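Local coordinates for protein serpin B3 (Homo sapiens, PDB 4ZK3) that belongs to the serpin family of protease inhibitors and, as Pso p27, forms a compact structure that assembles into large aggregates linked to psoriasis, at residues Thr195-Phe200 against Tyr207-Met212; Gln211-Tyr216 against Leu282-Phe287. All blocks are in the same frame, centred on the assembly; numbering follows the deposited sequence.

Contact 1: Thr195-Phe200 against Tyr207-Met212; sequences TKEEKF and YKSIQM
Glu197 and Ser209 meet because CG of the glutamate lies anti to its backbone N (chi1 -167°) and OG of the serine does the same (chi1 176°). The rest of the Glu197 chain is extended, and Ser209 OG donates to Glu197 OE2 at 2.6 Å, approaching the carboxylate on its anti side and 29° out of its plane. OG is also pressed close to Glu197 CG, so the fine geometry is doubtful. A short hydroxyl on one strand and a long acid on the other suit this exposed, diagonal hydrogen bond. At the hairpin end, Lys199 lays its extended chain across the Tyr207 ring. Its CD sits 3.8 Å from the centroid of that ring in a CH-pi contact, and its NZ stays over the same face, 4.2 Å from the Tyr207 centroid, as a cation-pi partner. Lysine serves twice, with methylenes for the ring carbons and an ammonium for the pi electrons.

Phe200, Ile210 and Met212 are the buried residues of the other face, flanked by Lys196, Glu198 and Lys208. Glu198 crosses Met212 at about a right angle, its CD 3.6 Å from Met212 CB, while Ile210 CD1 lies 3.9 Å from Phe200 CD2. Phe200 also meets Phe387 edge to face and touches Pro390 at the C-terminus. Paired backbone bonds join Lys196 to Met212 and Phe200 to Lys208; between them, Glu198 N bonds firmly to Ile210 O, but the return bond from Ile210 N to Glu198 O is weak. This is a twisted antiparallel beta hairpin, the s4C-s3C pair of serpin sheet C.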
loop_
_atom_site.group_PDB
_atom_site.type_symbol
_atom_site.label_atom_id
_atom_site.label_comp_id
_atom_site.label_asym_id
_atom_site.label_seq_id
_atom_site.Cartn_x
_atom_site.Cartn_y
_atom_site.Cartn_z
ATOM N N THR A 195 -14.836 19.851 15.643
ATOM C CA THR A 195 -14.500 19.963 14.255
ATOM C C THR A 195 -15.081 21.295 13.674
ATOM O O THR A 195 -16.207 21.603 13.952
ATOM C CB THR A 195 -15.018 18.705 13.508
ATOM O OG1 THR A 195 -14.335 17.536 14.023
ATOM C CG2 THR A 195 -14.814 18.822 12.028
ATOM N N LYS A 196 -14.317 22.038 12.844
ATOM C CA LYS A 196 -14.716 23.351 12.323
ATOM C C LYS A 196 -14.311 23.475 10.873
ATOM O O LYS A 196 -13.301 22.903 10.495
ATOM C CB LYS A 196 -13.938 24.438 13.046
ATOM C CG LYS A 196 -14.572 25.029 14.302
ATOM C CD LYS A 196 -13.572 25.929 15.059
ATOM C CE LYS A 196 -12.824 26.953 14.207
ATOM N NZ LYS A 196 -13.688 28.113 13.834
ATOM N N GLU A 197 -15.050 24.242 10.055
ATOM C CA GLU A 197 -14.601 24.533 8.686
ATOM C C GLU A 197 -13.384 25.440 8.741
ATOM O O GLU A 197 -13.406 26.415 9.455
ATOM C CB GLU A 197 -15.686 25.226 7.885
ATOM C CG GLU A 197 -15.390 25.255 6.408
ATOM C CD GLU A 197 -16.287 26.220 5.646
ATOM O OE1 GLU A 197 -16.730 27.254 6.207
ATOM O OE2 GLU A 197 -16.553 25.951 4.457
ATOM N N GLU A 198 -12.319 25.124 8.007
ATOM C CA GLU A 198 -11.162 26.014 7.933
ATOM C C GLU A 198 -10.649 25.941 6.558
ATOM O O GLU A 198 -11.124 25.155 5.722
ATOM C CB GLU A 198 -10.003 25.609 8.855
ATOM C CG GLU A 198 -10.410 25.389 10.282
ATOM C CD GLU A 198 -9.217 25.149 11.179
ATOM O OE1 GLU A 198 -8.072 24.978 10.668
ATOM O OE2 GLU A 198 -9.422 25.156 12.403
ATOM N N LYS A 199 -9.667 26.788 6.304
ATOM C CA LYS A 199 -9.003 26.752 5.034
ATOM C C LYS A 199 -7.904 25.698 5.061
ATOM O O LYS A 199 -7.288 25.498 6.063
ATOM C CB LYS A 199 -8.416 28.128 4.759
ATOM C CG LYS A 199 -9.503 29.183 4.803
ATOM C CD LYS A 199 -8.978 30.550 4.428
ATOM C CE LYS A 199 -10.052 31.592 4.725
ATOM N NZ LYS A 199 -9.724 32.831 3.987
ATOM N N PHE A 200 -7.706 25.040 3.940
ATOM C CA PHE A 200 -6.565 24.202 3.688
ATOM C C PHE A 200 -5.880 24.830 2.527
ATOM O O PHE A 200 -6.538 25.119 1.542
ATOM C CB PHE A 200 -6.974 22.775 3.260
ATOM C CG PHE A 200 -5.814 21.830 3.109
ATOM C CD1 PHE A 200 -5.164 21.725 1.922
ATOM C CD2 PHE A 200 -5.388 21.051 4.176
ATOM C CE1 PHE A 200 -4.121 20.848 1.759
ATOM C CE2 PHE A 200 -4.351 20.165 4.024
ATOM C CZ PHE A 200 -3.701 20.071 2.821
ATOM N N TYR A 207 -6.566 28.543 -1.370
ATOM C CA TYR A 207 -7.170 27.710 -0.325
ATOM C C TYR A 207 -8.367 26.919 -0.865
ATOM O O TYR A 207 -8.947 27.275 -1.901
ATOM C CB TYR A 207 -7.570 28.527 0.922
ATOM C CG TYR A 207 -8.812 29.359 0.831
ATOM C CD1 TYR A 207 -8.771 30.664 0.308
ATOM C CD2 TYR A 207 -10.022 28.889 1.309
ATOM C CE1 TYR A 207 -9.930 31.455 0.218
ATOM C CE2 TYR A 207 -11.191 29.657 1.226
ATOM C CZ TYR A 207 -11.136 30.937 0.694
ATOM O OH TYR A 207 -12.278 31.715 0.657
ATOM N N LYS A 208 -8.699 25.852 -0.133
ATOM C CA LYS A 208 -9.942 25.096 -0.267
ATOM C C LYS A 208 -10.513 24.912 1.123
ATOM O O LYS A 208 -9.776 24.694 2.067
ATOM C CB LYS A 208 -9.661 23.696 -0.819
ATOM C CG LYS A 208 -9.450 23.585 -2.308
ATOM C CD LYS A 208 -10.610 22.822 -2.921
ATOM C CE LYS A 208 -10.180 22.098 -4.164
ATOM N NZ LYS A 208 -11.094 20.953 -4.403
ATOM N N SER A 209 -11.824 24.934 1.253
ATOM C CA SER A 209 -12.448 24.654 2.518
ATOM C C SER A 209 -12.351 23.155 2.896
ATOM O O SER A 209 -12.224 22.287 2.025
ATOM C CB SER A 209 -13.897 25.041 2.469
ATOM O OG SER A 209 -14.484 24.661 3.693
ATOM N N ILE A 210 -12.371 22.880 4.195
ATOM C CA ILE A 210 -12.111 21.557 4.704
ATOM C C ILE A 210 -12.682 21.480 6.118
ATOM O O ILE A 210 -12.759 22.474 6.845
ATOM C CB ILE A 210 -10.567 21.239 4.720
ATOM C CG1 ILE A 210 -10.348 19.754 4.442
ATOM C CG2 ILE A 210 -9.932 21.730 6.047
ATOM C CD1 ILE A 210 -8.916 19.347 4.169
ATOM N N GLN A 211 -13.068 20.289 6.545
ATOM C CA GLN A 211 -13.511 20.109 7.915
ATOM C C GLN A 211 -12.289 19.724 8.753
ATOM O O GLN A 211 -11.656 18.662 8.537
ATOM C CB GLN A 211 -14.614 19.064 7.983
ATOM C CG GLN A 211 -15.893 19.450 7.238
ATOM C CD GLN A 211 -16.590 20.635 7.906
ATOM O OE1 GLN A 211 -16.632 21.735 7.344
ATOM N NE2 GLN A 211 -17.044 20.438 9.125
ATOM N N MET A 212 -11.923 20.583 9.693
ATOM C CA MET A 212 -10.717 20.366 10.503
ATOM C C MET A 212 -11.013 19.817 11.866
ATOM O O MET A 212 -11.670 20.461 12.660
ATOM C CB MET A 212 -9.892 21.670 10.656
ATOM C CG MET A 212 -8.516 21.433 11.329
ATOM S SD MET A 212 -7.420 20.505 10.208
ATOM C CE MET A 212 -7.008 21.731 8.998
#

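Contact 2: Gln211-Tyr216 against Leu282-Phe287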
loop_
_atom_site.group_PDB
_atom_site.type_symbol
_atom_site.label_atom_id
_atom_site.label_comp_id
_atom_site.label_asym_id
_atom_site.label_seq_id
_atom_site.Cartn_x
_atom_site.Cartn_y
_atom_site.Cartn_z
ATOM N N GLN A 211 -13.068 20.289 6.545
ATOM C CA GLN A 211 -13.511 20.109 7.915
ATOM C C GLN A 211 -12.289 19.724 8.753
ATOM O O GLN A 211 -11.656 18.662 8.537
ATOM C CB GLN A 211 -14.614 19.064 7.983
ATOM C CG GLN A 211 -15.893 19.450 7.238
ATOM C CD GLN A 211 -16.590 20.635 7.906
ATOM O OE1 GLN A 211 -16.632 21.735 7.344
ATOM N NE2 GLN A 211 -17.044 20.438 9.125
ATOM N N MET A 212 -11.923 20.583 9.693
ATOM C CA MET A 212 -10.717 20.366 10.503
ATOM C C MET A 212 -11.013 19.817 11.866
ATOM O O MET A 212 -11.670 20.461 12.660
ATOM C CB MET A 212 -9.892 21.670 10.656
ATOM C CG MET A 212 -8.516 21.433 11.329
ATOM S SD MET A 212 -7.420 20.505 10.208
ATOM C CE MET A 212 -7.008 21.731 8.998
ATOM N N MET A 213 -10.479 18.629 12.175
ATOM C CA MET A 213 -10.691 18.050 13.489
ATOM C C MET A 213 -9.590 18.569 14.404
ATOM O O MET A 213 -8.482 18.875 13.953
ATOM C CB MET A 213 -10.665 16.516 13.465
ATOM C CG MET A 213 -11.427 15.864 12.323
ATOM S SD MET A 213 -11.305 14.061 12.385
ATOM C CE MET A 213 -9.535 13.751 12.231
ATOM N N ARG A 214 -9.873 18.651 15.677
ATOM C CA ARG A 214 -8.977 19.344 16.610
ATOM C C ARG A 214 -9.035 18.641 17.944
ATOM O O ARG A 214 -10.101 18.228 18.365
ATOM C CB ARG A 214 -9.383 20.793 16.782
ATOM C CG ARG A 214 -9.446 21.549 15.446
ATOM C CD ARG A 214 -9.662 23.073 15.495
ATOM N NE ARG A 214 -11.009 23.447 15.861
ATOM C CZ ARG A 214 -11.438 23.580 17.113
ATOM N NH1 ARG A 214 -10.626 23.320 18.131
ATOM N NH2 ARG A 214 -12.691 23.955 17.363
ATOM N N GLN A 215 -7.864 18.444 18.552
ATOM C CA GLN A 215 -7.753 17.922 19.887
ATOM C C GLN A 215 -6.380 18.302 20.448
ATOM O O GLN A 215 -5.460 18.577 19.689
ATOM C CB GLN A 215 -7.953 16.395 19.933
ATOM C CG GLN A 215 -6.789 15.564 19.383
ATOM C CD GLN A 215 -6.989 14.068 19.582
ATOM O OE1 GLN A 215 -7.258 13.329 18.633
ATOM N NE2 GLN A 215 -6.903 13.619 20.818
ATOM N N TYR A 216 -6.312 18.337 21.778
ATOM C CA TYR A 216 -5.140 18.733 22.568
ATOM C C TYR A 216 -4.880 17.519 23.410
ATOM O O TYR A 216 -5.749 17.098 24.161
ATOM C CB TYR A 216 -5.435 19.942 23.491
ATOM C CG TYR A 216 -4.207 20.546 24.194
ATOM C CD1 TYR A 216 -3.424 21.504 23.551
ATOM C CD2 TYR A 216 -3.842 20.170 25.507
ATOM C CE1 TYR A 216 -2.311 22.057 24.168
ATOM C CE2 TYR A 216 -2.723 20.722 26.136
ATOM C CZ TYR A 216 -1.960 21.663 25.458
ATOM O OH TYR A 216 -0.834 22.234 26.024
ATOM N N LEU A 282 -3.257 19.326 18.004
ATOM C CA LEU A 282 -3.293 18.610 16.721
ATOM C C LEU A 282 -4.540 19.048 15.973
ATOM O O LEU A 282 -5.615 18.885 16.470
ATOM C CB LEU A 282 -3.338 17.095 16.939
ATOM C CG LEU A 282 -3.646 16.192 15.729
ATOM C CD1 LEU A 282 -2.659 16.457 14.584
ATOM C CD2 LEU A 282 -3.639 14.774 16.247
ATOM N N HIS A 283 -4.355 19.624 14.794
ATOM C CA HIS A 283 -5.446 19.889 13.855
ATOM C C HIS A 283 -5.194 18.960 12.671
ATOM O O HIS A 283 -4.145 19.057 11.960
ATOM C CB HIS A 283 -5.478 21.360 13.417
ATOM C CG HIS A 283 -5.802 22.349 14.524
ATOM N ND1 HIS A 283 -5.953 23.701 14.265
ATOM C CD2 HIS A 283 -6.021 22.201 15.855
ATOM C CE1 HIS A 283 -6.219 24.340 15.394
ATOM N NE2 HIS A 283 -6.255 23.464 16.377
ATOM N N LEU A 284 -6.142 18.044 12.461
ATOM C CA LEU A 284 -6.091 17.053 11.369
ATOM C C LEU A 284 -7.406 17.066 10.615
ATOM O O LEU A 284 -8.450 16.988 11.230
ATOM C CB LEU A 284 -5.865 15.659 12.004
ATOM C CG LEU A 284 -5.570 14.488 11.048
ATOM C CD1 LEU A 284 -4.184 14.599 10.435
ATOM C CD2 LEU A 284 -5.726 13.145 11.734
ATOM N N PRO A 285 -7.374 17.194 9.302
ATOM C CA PRO A 285 -8.622 17.258 8.542
ATOM C C PRO A 285 -9.318 15.879 8.392
ATOM O O PRO A 285 -8.679 14.824 8.453
ATOM C CB PRO A 285 -8.187 17.803 7.203
ATOM C CG PRO A 285 -6.749 17.336 7.081
ATOM C CD PRO A 285 -6.193 17.358 8.458
ATOM N N ARG A 286 -10.637 15.909 8.274
ATOM C CA ARG A 286 -11.399 14.765 7.799
ATOM C C ARG A 286 -11.039 14.751 6.366
ATOM O O ARG A 286 -11.032 15.815 5.732
ATOM C CB ARG A 286 -12.908 15.021 7.889
ATOM C CG ARG A 286 -13.442 15.104 9.289
ATOM C CD ARG A 286 -14.976 15.328 9.378
ATOM N NE ARG A 286 -15.723 14.530 8.427
ATOM C CZ ARG A 286 -16.381 13.398 8.677
ATOM N NH1 ARG A 286 -16.505 12.886 9.895
ATOM N NH2 ARG A 286 -16.957 12.785 7.670
ATOM N N PHE A 287 -10.648 13.594 5.844
ATOM C CA PHE A 287 -10.299 13.508 4.438
ATOM C C PHE A 287 -10.511 12.104 3.883
ATOM O O PHE A 287 -10.542 11.110 4.633
ATOM C CB PHE A 287 -8.859 14.004 4.144
ATOM C CG PHE A 287 -7.727 13.128 4.706
ATOM C CD1 PHE A 287 -7.184 12.090 3.952
ATOM C CD2 PHE A 287 -7.154 13.422 5.884
ATOM C CE1 PHE A 287 -6.083 11.375 4.426
ATOM C CE2 PHE A 287 -6.098 12.711 6.391
ATOM C CZ PHE A 287 -5.555 11.667 5.668
HETATM O O HOH W 1 -13.003 17.628 5.198
#
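The central strand pair of serpin sheet C, s3C beside s2C, is formed here by Met212-Gln215 running antiparallel to Leu282-Pro285. Arg214 and His283, a non-hydrogen-bonded pair, lie side by side and point the same way. Arg214 CD rests over the centre of the imidazole, 3.6 Å from the His283 ring centroid, so the arginine's aliphatic part supplies a CH-pi contact. Its bend at chi3 (-73°) swings NE off the ring, and the guanidinium plane stands 66° from the imidazole.

On the same face Met212 SD touches the backbone at Pro285 N, 3.4 Å away; a soft, flexible thioether fits closely against this rigid ring. Proline is tolerated here because a non-hydrogen-bonded position needs no N-H directed at the Met212 strand. On the opposite face Met213 lies side by side with Leu284, pointing the same way, with CE 3.9 Å from Leu284 CD2, and its CG also meets Arg286 CG at 3.7 Å, the two chains crossing at about a right angle.

Two bonds join Met213 to Leu284 and two join Gln215 to Leu282, all through the backbone. Arg286 N donates to Gln211 O at 2.9 Å, but the return link is a water, accepting from Gln211 N at 3.0 Å and donating to Arg286 O at 2.7 Å.

Beyond the pair, strand 361-364 (s1C) runs parallel to strand 276-294 on its other side: His283 stacks on His364 and shares backbone bonds with Phe363 and with Cys365, just after that strand. Leu282 and Leu284 pack on strand 229-235, Met213 and Leu284 reach Val336 of strand 325-336, and Arg286 forms a salt bridge with Glu338.

How the contacts relate
The two contacts lie side by side in one sheet, their centres about 9 Å apart, and share Gln211 and Met212 on strand 206-224. Contact 1 pairs that strand with the preceding strand 196-201, to which a short turn connects it in a hairpin, whereas contact 2 pairs its continuation with strand 276-294, and 65 residues separate its two segments along the chain. Strand 206-224 is therefore the middle of three antiparallel neighbours. The contacts also touch directly: Ile210 CD1 packs on Pro285 CB at 3.5 Å, and Glu198 lies against Arg214. Together they tie a local hairpin to a distant strand at one end of the serpin body.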